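Local coordinates for protein serine protease inhibitor 4, isoform B (Drosophila melanogaster, PDB 4P0F) that probably inhibits serine and cysteine endopeptidases as a member of the serpin family, and is seen here in its cleaved form, at residues A[75-79]-A[112-118]; A[42-46]-A[63-67]; A[13-18]-A[38-42]; A[50-56]-A[298-304]. All coordinates share one frame; numbering follows the deposited sequence.

In the fold
From the N terminus, interaction 3 comes first, closing a 19-residue span that holds the rest of helix 6-28 and strand 35-36. Interaction 2 opens where interaction 3 ends, on the shared Gln-42, and returns the chain to helix 38-49 after helix 54-64. Interaction 4 starts between the two segments of interaction 2, so these two cross; it closes a span of 241 residues by fastening the entry to helix 54-64 to the loop before strand 311-324. Within that span lies interaction 1, joining helix 71-84 to the end of helix 107-115. Phe-78 packs on Gln-42 and Ala-46, and Leu-50 on Phe-117, so interactions 1, 2 and 4 meet along helix 38-49 and its end.

Interaction 1: residues A[75-79]-A[112-118]; sequences AHSFH and LLSKQFL
Phe-117 brings the CE2-CZ side of its ring up to the base of the Phe-78 side chain, with CE2 3.5 Å from Phe-78 CG. In the serpin fold this packs helix 71-84 against the last turn of helix 107-115 and the chain just beyond it. The two phenyl planes are inclined by 28° and slid so far apart, with centroids 5.1 Å from each other, that little ring overlap remains. Beyond the pair, Phe-78 rests on Ala-46 of helix 38-49 and meets Phe-10 edge-to-face, which makes this the buried side of the contact. Ala-75 fills the space between the aromatic and polar sides: its CB lies 3.6 Å from Gln-116 CB and also touches Leu-112 CD2 and Phe-117 CE1. Polar links lie toward the more exposed side. His-79 ND1 donates to Gln-116 O over 3.2 Å; the acceptor sits in the imidazole plane, while the donor is tilted 30° from the carbonyl plane. Gln-116 bends at its second torsion (chi2 -62°), which carries OE1 back toward helix 71-84. There it accepts a weak bond from His-76 ND1 at 3.4 Å, the imidazole and amide planes being steeply turned against each other. Leu-118, where the chain first leaves helical backbone angles, with positive phi, finishes the contact by setting CD2 at the edge of the His-79 ring, 3.8 Å from CE1.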
loop_
_atom_site.group_PDB
_atom_site.type_symbol
_atom_site.label_atom_id
_atom_site.label_comp_id
_atom_site.label_asym_id
_atom_site.label_seq_id
_atom_site.Cartn_x
_atom_site.Cartn_y
_atom_site.Cartn_z
ATOM N N ALA A 75 4.533 -16.038 9.440
ATOM C CA ALA A 75 5.644 -15.140 9.694
ATOM C C ALA A 75 6.764 -15.401 8.696
ATOM O O ALA A 75 7.349 -14.466 8.135
ATOM C CB ALA A 75 6.149 -15.304 11.120
ATOM N N HIS A 76 7.058 -16.673 8.468
ATOM C CA HIS A 76 8.126 -17.026 7.551
ATOM C C HIS A 76 7.832 -16.542 6.131
ATOM O O HIS A 76 8.750 -16.171 5.400
ATOM C CB HIS A 76 8.359 -18.531 7.545
ATOM C CG HIS A 76 9.603 -18.930 6.817
ATOM N ND1 HIS A 76 10.859 -18.539 7.229
ATOM C CD2 HIS A 76 9.786 -19.661 5.693
ATOM C CE1 HIS A 76 11.763 -19.024 6.397
ATOM N NE2 HIS A 76 11.138 -19.709 5.456
ATOM N N SER A 77 6.562 -16.528 5.740
ATOM C CA SER A 77 6.216 -16.137 4.375
ATOM C C SER A 77 6.523 -14.655 4.157
ATOM O O SER A 77 6.926 -14.258 3.062
ATOM C CB SER A 77 4.744 -16.446 4.060
ATOM O OG SER A 77 3.848 -15.562 4.708
ATOM N N PHE A 78 6.353 -13.847 5.200
ATOM C CA PHE A 78 6.686 -12.430 5.120
ATOM C C PHE A 78 8.184 -12.216 5.211
ATOM O O PHE A 78 8.721 -11.319 4.560
ATOM C CB PHE A 78 5.961 -11.633 6.214
ATOM C CG PHE A 78 4.519 -11.365 5.889
ATOM C CD1 PHE A 78 3.553 -12.322 6.152
ATOM C CD2 PHE A 78 4.139 -10.194 5.272
ATOM C CE1 PHE A 78 2.231 -12.100 5.830
ATOM C CE2 PHE A 78 2.816 -9.961 4.953
ATOM C CZ PHE A 78 1.863 -10.918 5.233
ATOM N N HIS A 79 8.870 -13.042 5.995
ATOM C CA HIS A 79 10.319 -12.903 6.123
ATOM C C HIS A 79 11.003 -13.055 4.783
ATOM O O HIS A 79 11.949 -12.330 4.467
ATOM C CB HIS A 79 10.904 -13.935 7.077
ATOM C CG HIS A 79 12.395 -13.858 7.182
ATOM N ND1 HIS A 79 13.039 -12.858 7.876
ATOM C CD2 HIS A 79 13.368 -14.634 6.654
ATOM C CE1 HIS A 79 14.344 -13.032 7.789
ATOM N NE2 HIS A 79 14.572 -14.103 7.051
ATOM N N LEU A 112 8.634 -13.901 16.866
ATOM C CA LEU A 112 8.199 -13.906 15.478
ATOM C C LEU A 112 8.326 -12.515 14.876
ATOM O O LEU A 112 8.750 -12.361 13.733
ATOM C CB LEU A 112 6.759 -14.397 15.353
ATOM C CG LEU A 112 6.529 -15.880 15.663
ATOM C CD1 LEU A 112 5.051 -16.192 15.577
ATOM C CD2 LEU A 112 7.312 -16.778 14.723
ATOM N N LEU A 113 7.951 -11.497 15.635
ATOM C CA LEU A 113 8.072 -10.135 15.120
ATOM C C LEU A 113 9.526 -9.780 14.837
ATOM O O LEU A 113 9.833 -9.213 13.798
ATOM C CB LEU A 113 7.484 -9.119 16.091
ATOM C CG LEU A 113 5.964 -9.049 16.218
ATOM C CD1 LEU A 113 5.625 -8.097 17.355
ATOM C CD2 LEU A 113 5.301 -8.607 14.929
ATOM N N SER A 114 10.424 -10.111 15.764
ATOM C CA SER A 114 11.827 -9.748 15.623
ATOM C C SER A 114 12.538 -10.546 14.531
ATOM O O SER A 114 13.208 -9.967 13.680
ATOM C CB SER A 114 12.563 -9.942 16.957
ATOM O OG SER A 114 11.891 -9.269 18.005
ATOM N N LYS A 115 12.395 -11.869 14.549
ATOM C CA LYS A 115 13.183 -12.732 13.675
ATOM C C LYS A 115 12.613 -12.821 12.261
ATOM O O LYS A 115 13.370 -12.913 11.299
ATOM C CB LYS A 115 13.288 -14.145 14.257
ATOM C CG LYS A 115 14.096 -14.258 15.535
ATOM C CD LYS A 115 14.072 -15.688 16.041
ATOM C CE LYS A 115 15.063 -15.920 17.160
ATOM N NZ LYS A 115 14.981 -17.320 17.662
ATOM N N GLN A 116 11.285 -12.800 12.137
ATOM C CA GLN A 116 10.647 -13.023 10.844
ATOM C C GLN A 116 10.185 -11.724 10.187
ATOM O O GLN A 116 10.369 -11.546 8.981
ATOM C CB GLN A 116 9.467 -13.983 11.006
ATOM C CG GLN A 116 9.852 -15.316 11.636
ATOM C CD GLN A 116 10.840 -16.102 10.797
ATOM O OE1 GLN A 116 10.819 -16.036 9.567
ATOM N NE2 GLN A 116 11.713 -16.851 11.461
ATOM N N PHE A 117 9.585 -10.820 10.962
ATOM C CA PHE A 117 9.155 -9.532 10.423
ATOM C C PHE A 117 10.241 -8.473 10.573
ATOM O O PHE A 117 10.064 -7.329 10.148
ATOM C CB PHE A 117 7.860 -9.053 11.093
ATOM C CG PHE A 117 6.632 -9.721 10.569
ATOM C CD1 PHE A 117 6.196 -10.925 11.109
ATOM C CD2 PHE A 117 5.906 -9.159 9.534
ATOM C CE1 PHE A 117 5.068 -11.549 10.626
ATOM C CE2 PHE A 117 4.771 -9.781 9.054
ATOM C CZ PHE A 117 4.350 -10.976 9.593
ATOM N N LEU A 118 11.366 -8.858 11.171
ATOM C CA LEU A 118 12.518 -7.975 11.285
ATOM C C LEU A 118 12.103 -6.678 11.973
ATOM O O LEU A 118 12.632 -5.600 11.699
ATOM C CB LEU A 118 13.119 -7.704 9.898
ATOM C CG LEU A 118 13.521 -8.951 9.096
ATOM C CD1 LEU A 118 14.100 -8.539 7.746
ATOM C CD2 LEU A 118 14.522 -9.813 9.858
#

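Interaction 2: residues A[42-46]-A[63-67]; sequences QTCAA and GLGLA
Gln-42 NE2 reaches across to Leu-64 O in a 2.8 Å hydrogen bond with an N-H...O angle of 149°. The oxygen lies close to the plane of the glutamine amide, whereas the donor is tilted somewhat from the carbonyl plane. Gln-42 spans the distance because CG stands anti to the backbone N (chi1 -161°) and the chain stays extended beyond it, so the amide arrives beside the last turn of helix 54-64. Gly-65, with positive phi, then ends that helix and turns the chain into 66-67. Apolar groups close the rest of the interface between helix 38-49 and this turn of the serpin helical layer. Leu-64 directs its CD1 branch onto Ala-45 CB, 3.6 Å away, and CD2 of the same leucine lies alongside that methyl. Leu-66 CD2 approaches Ala-46 CB at 4.2 Å and Gln-42 CG at 4.3 Å, so one methyl packs beside the glutamine's stem as well as the neighbouring turn of its helix. The small Ala-45 lets Leu-64 CD1 come within 4.0 Å of Ala-46 N. Phe-78 and Phe-17 both pack on Gln-42, and Phe-17 also on Leu-64, walling the site with two more helices. Trimming Gln-42 to an alanine would probably leave Leu-64 O without its amide donor and open a gap beside Leu-66 CD2. One directional bond in an otherwise apolar, buried interface thus probably helps set where the end of helix 54-64 sits against helix 38-49.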
loop_
_atom_site.group_PDB
_atom_site.type_symbol
_atom_site.label_atom_id
_atom_site.label_comp_id
_atom_site.label_asym_id
_atom_site.label_seq_id
_atom_site.Cartn_x
_atom_site.Cartn_y
_atom_site.Cartn_z
ATOM N N GLN A 42 -1.135 -5.330 4.382
ATOM C CA GLN A 42 -1.163 -6.764 4.685
ATOM C C GLN A 42 -0.105 -7.146 5.729
ATOM O O GLN A 42 -0.365 -7.960 6.624
ATOM C CB GLN A 42 -0.955 -7.591 3.427
ATOM C CG GLN A 42 -1.418 -9.030 3.558
ATOM C CD GLN A 42 -0.898 -9.924 2.451
ATOM O OE1 GLN A 42 0.287 -9.908 2.123
ATOM N NE2 GLN A 42 -1.790 -10.723 1.869
ATOM N N THR A 43 1.077 -6.542 5.624
ATOM C CA THR A 43 2.172 -6.814 6.543
ATOM C C THR A 43 1.806 -6.371 7.950
ATOM O O THR A 43 1.986 -7.126 8.908
ATOM C CB THR A 43 3.463 -6.110 6.084
ATOM O OG1 THR A 43 3.822 -6.600 4.789
ATOM C CG2 THR A 43 4.612 -6.390 7.040
ATOM N N CYS A 44 1.263 -5.166 8.080
ATOM C CA CYS A 44 0.916 -4.647 9.404
ATOM C C CYS A 44 -0.157 -5.519 10.037
ATOM O O CYS A 44 -0.077 -5.880 11.218
ATOM C CB CYS A 44 0.428 -3.210 9.319
ATOM S SG CYS A 44 0.228 -2.462 10.953
ATOM N N ALA A 45 -1.160 -5.875 9.247
ATOM C CA ALA A 45 -2.260 -6.685 9.753
ATOM C C ALA A 45 -1.817 -8.115 10.070
ATOM O O ALA A 45 -2.340 -8.736 11.009
ATOM C CB ALA A 45 -3.400 -6.691 8.761
ATOM N N ALA A 46 -0.866 -8.646 9.301
ATOM C CA ALA A 46 -0.332 -9.977 9.576
ATOM C C ALA A 46 0.438 -9.984 10.895
ATOM O O ALA A 46 0.395 -10.963 11.635
ATOM C CB ALA A 46 0.565 -10.452 8.437
ATOM N N GLY A 63 -9.283 -13.245 5.527
ATOM C CA GLY A 63 -9.555 -11.952 4.912
ATOM C C GLY A 63 -8.328 -11.324 4.256
ATOM O O GLY A 63 -8.451 -10.594 3.275
ATOM N N LEU A 64 -7.152 -11.606 4.806
ATOM C CA LEU A 64 -5.887 -11.098 4.260
ATOM C C LEU A 64 -5.290 -12.027 3.205
ATOM O O LEU A 64 -4.429 -11.621 2.409
ATOM C CB LEU A 64 -4.867 -10.909 5.385
ATOM C CG LEU A 64 -5.231 -9.908 6.481
ATOM C CD1 LEU A 64 -4.234 -10.005 7.625
ATOM C CD2 LEU A 64 -5.278 -8.502 5.911
ATOM N N GLY A 65 -5.739 -13.282 3.198
ATOM C CA GLY A 65 -5.191 -14.270 2.287
ATOM C C GLY A 65 -3.824 -14.756 2.744
ATOM O O GLY A 65 -2.918 -14.931 1.938
ATOM N N LEU A 66 -3.665 -14.980 4.044
ATOM C CA LEU A 66 -2.370 -15.413 4.552
ATOM C C LEU A 66 -2.094 -16.871 4.177
ATOM O O LEU A 66 -3.002 -17.602 3.769
ATOM C CB LEU A 66 -2.293 -15.207 6.065
ATOM C CG LEU A 66 -2.554 -13.773 6.550
ATOM C CD1 LEU A 66 -2.275 -13.655 8.038
ATOM C CD2 LEU A 66 -1.707 -12.751 5.788
ATOM N N ALA A 67 -0.832 -17.282 4.309
ATOM C CA ALA A 67 -0.352 -18.545 3.746
ATOM C C ALA A 67 -1.005 -19.774 4.376
ATOM O O ALA A 67 -1.187 -20.804 3.723
ATOM C CB ALA A 67 1.161 -18.638 3.893
#

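Interaction 3: residues A[13-18]-A[38-42]; sequences RLALFS and PFSIQ
Leu-14, Phe-17 and Ser-18 of helix 6-28 pack on Pro-38, Phe-39, Ile-41 and Gln-42 at the start of helix 38-49, deep in the helical part of the serpin fold. The axes of the two short segments pass 9.8 Å apart at 100°, nearly at right angles. Apolar packing does most of the joining. Leu-14 splits its two methyls between neighbours: Leu-14 CD2 meets the edge of the Phe-39 ring, 3.8 Å from Phe-39 CD2, and CD1 faces Pro-38 and Gln-42. Its CG is anti to the backbone N (chi1 177°), which swings both branches toward helix 38-49. Phe-17 receives Ile-41 CG2 in its ring plane, 3.8 Å from CE2. Its ring also runs antiparallel to the Gln-42 side chain, the phenyl and amide planes only 15° apart. The polar end of that glutamine is engaged mainly with Leu-64 O, although Leu-14 CD1 comes within 3.6 Å of Gln-42 OE1. Polar bonding stays within helix 6-28: Ser-18 OG gives its hydrogen to Leu-14 O at 2.7 Å, from above the carbonyl plane, while Ser-18 N bonds the same oxygen from the opposite face. Held this way, the hydroxyl packs tightly against the proline ring, with Ser-18 OG 3.0 Å from both CB and CG of Pro-38.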
loop_
_atom_site.group_PDB
_atom_site.type_symbol
_atom_site.label_atom_id
_atom_site.label_comp_id
_atom_site.label_asym_id
_atom_site.label_seq_id
_atom_site.Cartn_x
_atom_site.Cartn_y
_atom_site.Cartn_z
ATOM N N ARG A 13 -1.685 -13.918 -3.602
ATOM C CA ARG A 13 -2.640 -13.612 -2.552
ATOM C C ARG A 13 -2.647 -12.121 -2.226
ATOM O O ARG A 13 -3.708 -11.546 -1.992
ATOM C CB ARG A 13 -2.337 -14.462 -1.319
ATOM C CG ARG A 13 -2.540 -15.921 -1.660
ATOM C CD ARG A 13 -2.633 -16.819 -0.487
ATOM N NE ARG A 13 -2.987 -18.174 -0.901
ATOM C CZ ARG A 13 -3.240 -19.154 -0.047
ATOM N NH1 ARG A 13 -3.184 -18.915 1.256
ATOM N NH2 ARG A 13 -3.559 -20.362 -0.484
ATOM N N LEU A 14 -1.477 -11.490 -2.256
ATOM C CA LEU A 14 -1.389 -10.049 -2.044
ATOM C C LEU A 14 -2.070 -9.284 -3.178
ATOM O O LEU A 14 -2.744 -8.283 -2.937
ATOM C CB LEU A 14 0.067 -9.616 -1.911
ATOM C CG LEU A 14 0.266 -8.107 -1.747
ATOM C CD1 LEU A 14 -0.532 -7.599 -0.551
ATOM C CD2 LEU A 14 1.737 -7.772 -1.592
ATOM N N ALA A 15 -1.916 -9.765 -4.409
ATOM C CA ALA A 15 -2.578 -9.129 -5.551
ATOM C C ALA A 15 -4.099 -9.150 -5.411
ATOM O O ALA A 15 -4.770 -8.174 -5.743
ATOM C CB ALA A 15 -2.150 -9.792 -6.870
ATOM N N LEU A 16 -4.652 -10.251 -4.916
ATOM C CA LEU A 16 -6.093 -10.334 -4.729
ATOM C C LEU A 16 -6.532 -9.421 -3.578
ATOM O O LEU A 16 -7.506 -8.688 -3.705
ATOM C CB LEU A 16 -6.522 -11.780 -4.478
ATOM C CG LEU A 16 -8.017 -12.024 -4.209
ATOM C CD1 LEU A 16 -8.906 -11.400 -5.266
ATOM C CD2 LEU A 16 -8.289 -13.503 -4.130
ATOM N N PHE A 17 -5.813 -9.469 -2.460
ATOM C CA PHE A 17 -6.061 -8.528 -1.369
ATOM C C PHE A 17 -6.036 -7.085 -1.875
ATOM O O PHE A 17 -6.888 -6.275 -1.495
ATOM C CB PHE A 17 -5.034 -8.716 -0.251
ATOM C CG PHE A 17 -5.255 -7.812 0.935
ATOM C CD1 PHE A 17 -6.405 -7.909 1.684
ATOM C CD2 PHE A 17 -4.311 -6.862 1.290
ATOM C CE1 PHE A 17 -6.614 -7.090 2.780
ATOM C CE2 PHE A 17 -4.519 -6.037 2.382
ATOM C CZ PHE A 17 -5.681 -6.156 3.119
ATOM N N SER A 18 -5.091 -6.782 -2.763
ATOM C CA SER A 18 -4.949 -5.437 -3.308
ATOM C C SER A 18 -6.203 -4.976 -4.043
ATOM O O SER A 18 -6.693 -3.871 -3.810
ATOM C CB SER A 18 -3.761 -5.356 -4.270
ATOM O OG SER A 18 -2.537 -5.682 -3.637
ATOM N N PRO A 38 -0.698 -1.873 -0.694
ATOM C CA PRO A 38 -1.334 -3.084 -0.156
ATOM C C PRO A 38 -0.352 -3.931 0.644
ATOM O O PRO A 38 -0.747 -4.564 1.640
ATOM C CB PRO A 38 -1.835 -3.811 -1.408
ATOM C CG PRO A 38 -1.089 -3.251 -2.541
ATOM C CD PRO A 38 -0.719 -1.844 -2.169
ATOM N N PHE A 39 0.915 -3.919 0.245
ATOM C CA PHE A 39 1.937 -4.681 0.948
ATOM C C PHE A 39 2.067 -4.203 2.392
ATOM O O PHE A 39 2.206 -5.015 3.320
ATOM C CB PHE A 39 3.291 -4.574 0.256
ATOM C CG PHE A 39 4.370 -5.353 0.949
ATOM C CD1 PHE A 39 5.112 -4.779 1.966
ATOM C CD2 PHE A 39 4.612 -6.675 0.622
ATOM C CE1 PHE A 39 6.086 -5.507 2.631
ATOM C CE2 PHE A 39 5.589 -7.402 1.283
ATOM C CZ PHE A 39 6.326 -6.809 2.291
ATOM N N SER A 40 2.049 -2.888 2.579
ATOM C CA SER A 40 2.162 -2.297 3.908
ATOM C C SER A 40 0.978 -2.693 4.788
ATOM O O SER A 40 1.140 -3.035 5.976
ATOM C CB SER A 40 2.260 -0.772 3.791
ATOM O OG SER A 40 2.226 -0.134 5.047
ATOM N N ILE A 41 -0.212 -2.635 4.208
ATOM C CA ILE A 41 -1.424 -2.970 4.933
ATOM C C ILE A 41 -1.421 -4.441 5.329
ATOM O O ILE A 41 -1.689 -4.772 6.486
ATOM C CB ILE A 41 -2.681 -2.634 4.092
ATOM C CG1 ILE A 41 -2.760 -1.119 3.861
ATOM C CG2 ILE A 41 -3.949 -3.121 4.782
ATOM C CD1 ILE A 41 -3.712 -0.711 2.783
ATOM N N GLN A 42 -1.135 -5.330 4.382
ATOM C CA GLN A 42 -1.163 -6.764 4.685
ATOM C C GLN A 42 -0.105 -7.146 5.729
ATOM O O GLN A 42 -0.365 -7.960 6.624
ATOM C CB GLN A 42 -0.955 -7.591 3.427
ATOM C CG GLN A 42 -1.418 -9.030 3.558
ATOM C CD GLN A 42 -0.898 -9.924 2.451
ATOM O OE1 GLN A 42 0.287 -9.908 2.123
ATOM N NE2 GLN A 42 -1.790 -10.723 1.869
#

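Interaction 4: residues A[50-56]-A[298-304]; sequences LGAENET and QAEFGKM
In the serpin fold, the loop before strand 311-324 packs along the entry to helix 54-64, Glu-300 pairing with Thr-56 and the two backbones running antiparallel. Thr-56 OG1 donates to Glu-300 OE1 at 2.7 Å and accepts from Glu-300 N at 2.9 Å, so they bond in both directions. Thr-56 N reaches OE1 too, from the opposite face of the carboxylate plane, so that oxygen is gripped twice; OE2 forms a salt bridge with Arg-293. Replacing Glu-300 with an alanine would probably leave Thr-56 N and OG1 without this acceptor and deprive Arg-293 of its salt bridge. Two backbone bonds, Glu-53 N to Glu-300 O and Lys-303 N to Gly-51 O, continue the pairing, the second from the type I beta turn Phe-301 to Met-304. A chi1 of -60° sets Thr-56 OG1 beside the backbone N and turns CG2 over one face of the Phe-301 ring, a CH-pi contact 4.2 Å from the centroid; Ala-52 CB approaches Phe-301 CE1. Met-304 CG packs 3.7 Å from Gly-51 CA, where a CB would point and clash. Glu-53 and Lys-303 meet through aliphatic stems, Glu-53 CG 3.5 Å from Lys-303 CD, with the charged ends apart.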
loop_
_atom_site.group_PDB
_atom_site.type_symbol
_atom_site.label_atom_id
_atom_site.label_comp_id
_atom_site.label_asym_id
_atom_site.label_seq_id
_atom_site.Cartn_x
_atom_site.Cartn_y
_atom_site.Cartn_z
ATOM N N LEU A 50 -0.433 -12.346 14.452
ATOM C CA LEU A 50 0.453 -13.191 15.262
ATOM C C LEU A 50 0.039 -13.214 16.729
ATOM O O LEU A 50 0.336 -14.168 17.450
ATOM C CB LEU A 50 1.900 -12.717 15.181
ATOM C CG LEU A 50 2.570 -12.668 13.812
ATOM C CD1 LEU A 50 4.016 -12.234 14.013
ATOM C CD2 LEU A 50 2.482 -14.012 13.105
ATOM N N GLY A 51 -0.630 -12.152 17.166
ATOM C CA GLY A 51 -1.083 -12.049 18.542
ATOM C C GLY A 51 -2.553 -12.372 18.731
ATOM O O GLY A 51 -3.072 -12.263 19.842
ATOM N N ALA A 52 -3.221 -12.766 17.650
ATOM C CA ALA A 52 -4.649 -13.050 17.672
ATOM C C ALA A 52 -4.935 -14.527 17.916
ATOM O O ALA A 52 -4.084 -15.387 17.686
ATOM C CB ALA A 52 -5.295 -12.596 16.361
ATOM N N GLU A 53 -6.145 -14.804 18.390
ATOM C CA GLU A 53 -6.578 -16.151 18.695
ATOM C C GLU A 53 -7.963 -16.398 18.120
ATOM O O GLU A 53 -8.655 -15.462 17.726
ATOM C CB GLU A 53 -6.593 -16.382 20.206
ATOM C CG GLU A 53 -5.243 -16.280 20.860
ATOM C CD GLU A 53 -5.277 -16.749 22.300
ATOM O OE1 GLU A 53 -4.972 -15.951 23.203
ATOM O OE2 GLU A 53 -5.622 -17.923 22.528
ATOM N N ASN A 54 -8.352 -17.666 18.067
ATOM C CA ASN A 54 -9.739 -18.046 17.804
ATOM C C ASN A 54 -10.300 -17.412 16.529
ATOM O O ASN A 54 -9.597 -17.331 15.524
ATOM C CB ASN A 54 -10.599 -17.677 19.011
ATOM C CG ASN A 54 -10.025 -18.212 20.317
ATOM O OD1 ASN A 54 -9.561 -19.349 20.380
ATOM N ND2 ASN A 54 -10.040 -17.387 21.359
ATOM N N GLU A 55 -11.554 -16.956 16.553
ATOM C CA GLU A 55 -12.184 -16.431 15.325
ATOM C C GLU A 55 -11.540 -15.141 14.822
ATOM O O GLU A 55 -11.534 -14.865 13.610
ATOM C CB GLU A 55 -13.686 -16.200 15.540
ATOM C CG GLU A 55 -14.399 -15.801 14.252
ATOM C CD GLU A 55 -15.863 -15.455 14.428
ATOM O OE1 GLU A 55 -16.443 -15.748 15.496
ATOM O OE2 GLU A 55 -16.432 -14.871 13.476
ATOM N N THR A 56 -10.986 -14.342 15.727
ATOM C CA THR A 56 -10.276 -13.145 15.313
ATOM C C THR A 56 -9.116 -13.529 14.398
ATOM O O THR A 56 -8.933 -12.940 13.326
ATOM C CB THR A 56 -9.768 -12.348 16.543
ATOM O OG1 THR A 56 -10.887 -11.969 17.354
ATOM C CG2 THR A 56 -9.010 -11.096 16.119
ATOM N N GLN A 298 -15.561 -8.484 21.232
ATOM C CA GLN A 298 -15.307 -9.914 21.194
ATOM C C GLN A 298 -13.917 -10.239 20.642
ATOM O O GLN A 298 -13.572 -11.409 20.484
ATOM C CB GLN A 298 -16.372 -10.623 20.360
ATOM C CG GLN A 298 -17.761 -10.594 20.978
ATOM C CD GLN A 298 -18.424 -9.231 20.897
ATOM O OE1 GLN A 298 -18.487 -8.619 19.831
ATOM N NE2 GLN A 298 -18.923 -8.750 22.030
ATOM N N ALA A 299 -13.117 -9.214 20.368
ATOM C CA ALA A 299 -11.792 -9.423 19.794
ATOM C C ALA A 299 -10.927 -10.295 20.690
ATOM O O ALA A 299 -10.988 -10.195 21.916
ATOM C CB ALA A 299 -11.098 -8.096 19.554
ATOM N N GLU A 300 -10.102 -11.121 20.058
ATOM C CA GLU A 300 -9.230 -12.058 20.751
ATOM C C GLU A 300 -7.773 -11.813 20.384
ATOM O O GLU A 300 -7.306 -12.266 19.339
ATOM C CB GLU A 300 -9.637 -13.488 20.407
ATOM C CG GLU A 300 -11.037 -13.836 20.924
ATOM C CD GLU A 300 -12.023 -14.328 19.886
ATOM O OE1 GLU A 300 -11.854 -14.056 18.684
ATOM O OE2 GLU A 300 -13.000 -15.003 20.297
ATOM N N PHE A 301 -7.060 -11.081 21.240
ATOM C CA PHE A 301 -5.656 -10.769 21.001
ATOM C C PHE A 301 -4.814 -11.162 22.210
ATOM O O PHE A 301 -3.862 -10.471 22.572
ATOM C CB PHE A 301 -5.470 -9.282 20.686
ATOM C CG PHE A 301 -5.873 -8.900 19.292
ATOM C CD1 PHE A 301 -5.086 -9.241 18.209
ATOM C CD2 PHE A 301 -7.037 -8.195 19.070
ATOM C CE1 PHE A 301 -5.463 -8.894 16.930
ATOM C CE2 PHE A 301 -7.415 -7.842 17.788
ATOM C CZ PHE A 301 -6.625 -8.186 16.726
ATOM N N GLY A 302 -5.155 -12.298 22.814
ATOM C CA GLY A 302 -4.490 -12.743 24.018
ATOM C C GLY A 302 -3.066 -13.231 23.870
ATOM O O GLY A 302 -2.421 -13.551 24.880
ATOM N N LYS A 303 -2.558 -13.285 22.640
ATOM C CA LYS A 303 -1.198 -13.743 22.428
ATOM C C LYS A 303 -0.214 -12.584 22.243
ATOM O O LYS A 303 0.966 -12.819 22.007
ATOM C CB LYS A 303 -1.146 -14.704 21.243
ATOM C CG LYS A 303 -1.518 -16.133 21.666
ATOM C CD LYS A 303 -1.860 -17.028 20.477
ATOM C CE LYS A 303 -0.632 -17.650 19.843
ATOM N NZ LYS A 303 -0.997 -18.502 18.668
ATOM N N MET A 304 -0.688 -11.352 22.405
ATOM C CA MET A 304 0.178 -10.181 22.289
ATOM C C MET A 304 0.984 -9.895 23.560
ATOM O O MET A 304 2.203 -9.795 23.507
ATOM C CB MET A 304 -0.649 -8.947 21.929
ATOM C CG MET A 304 -1.122 -8.959 20.502
ATOM S SD MET A 304 -2.027 -7.464 20.068
ATOM C CE MET A 304 -1.923 -7.533 18.267
HETATM O O HOH W 1 -7.583 -13.900 23.158
HETATM O O HOH W 2 -13.696 -17.066 18.642
#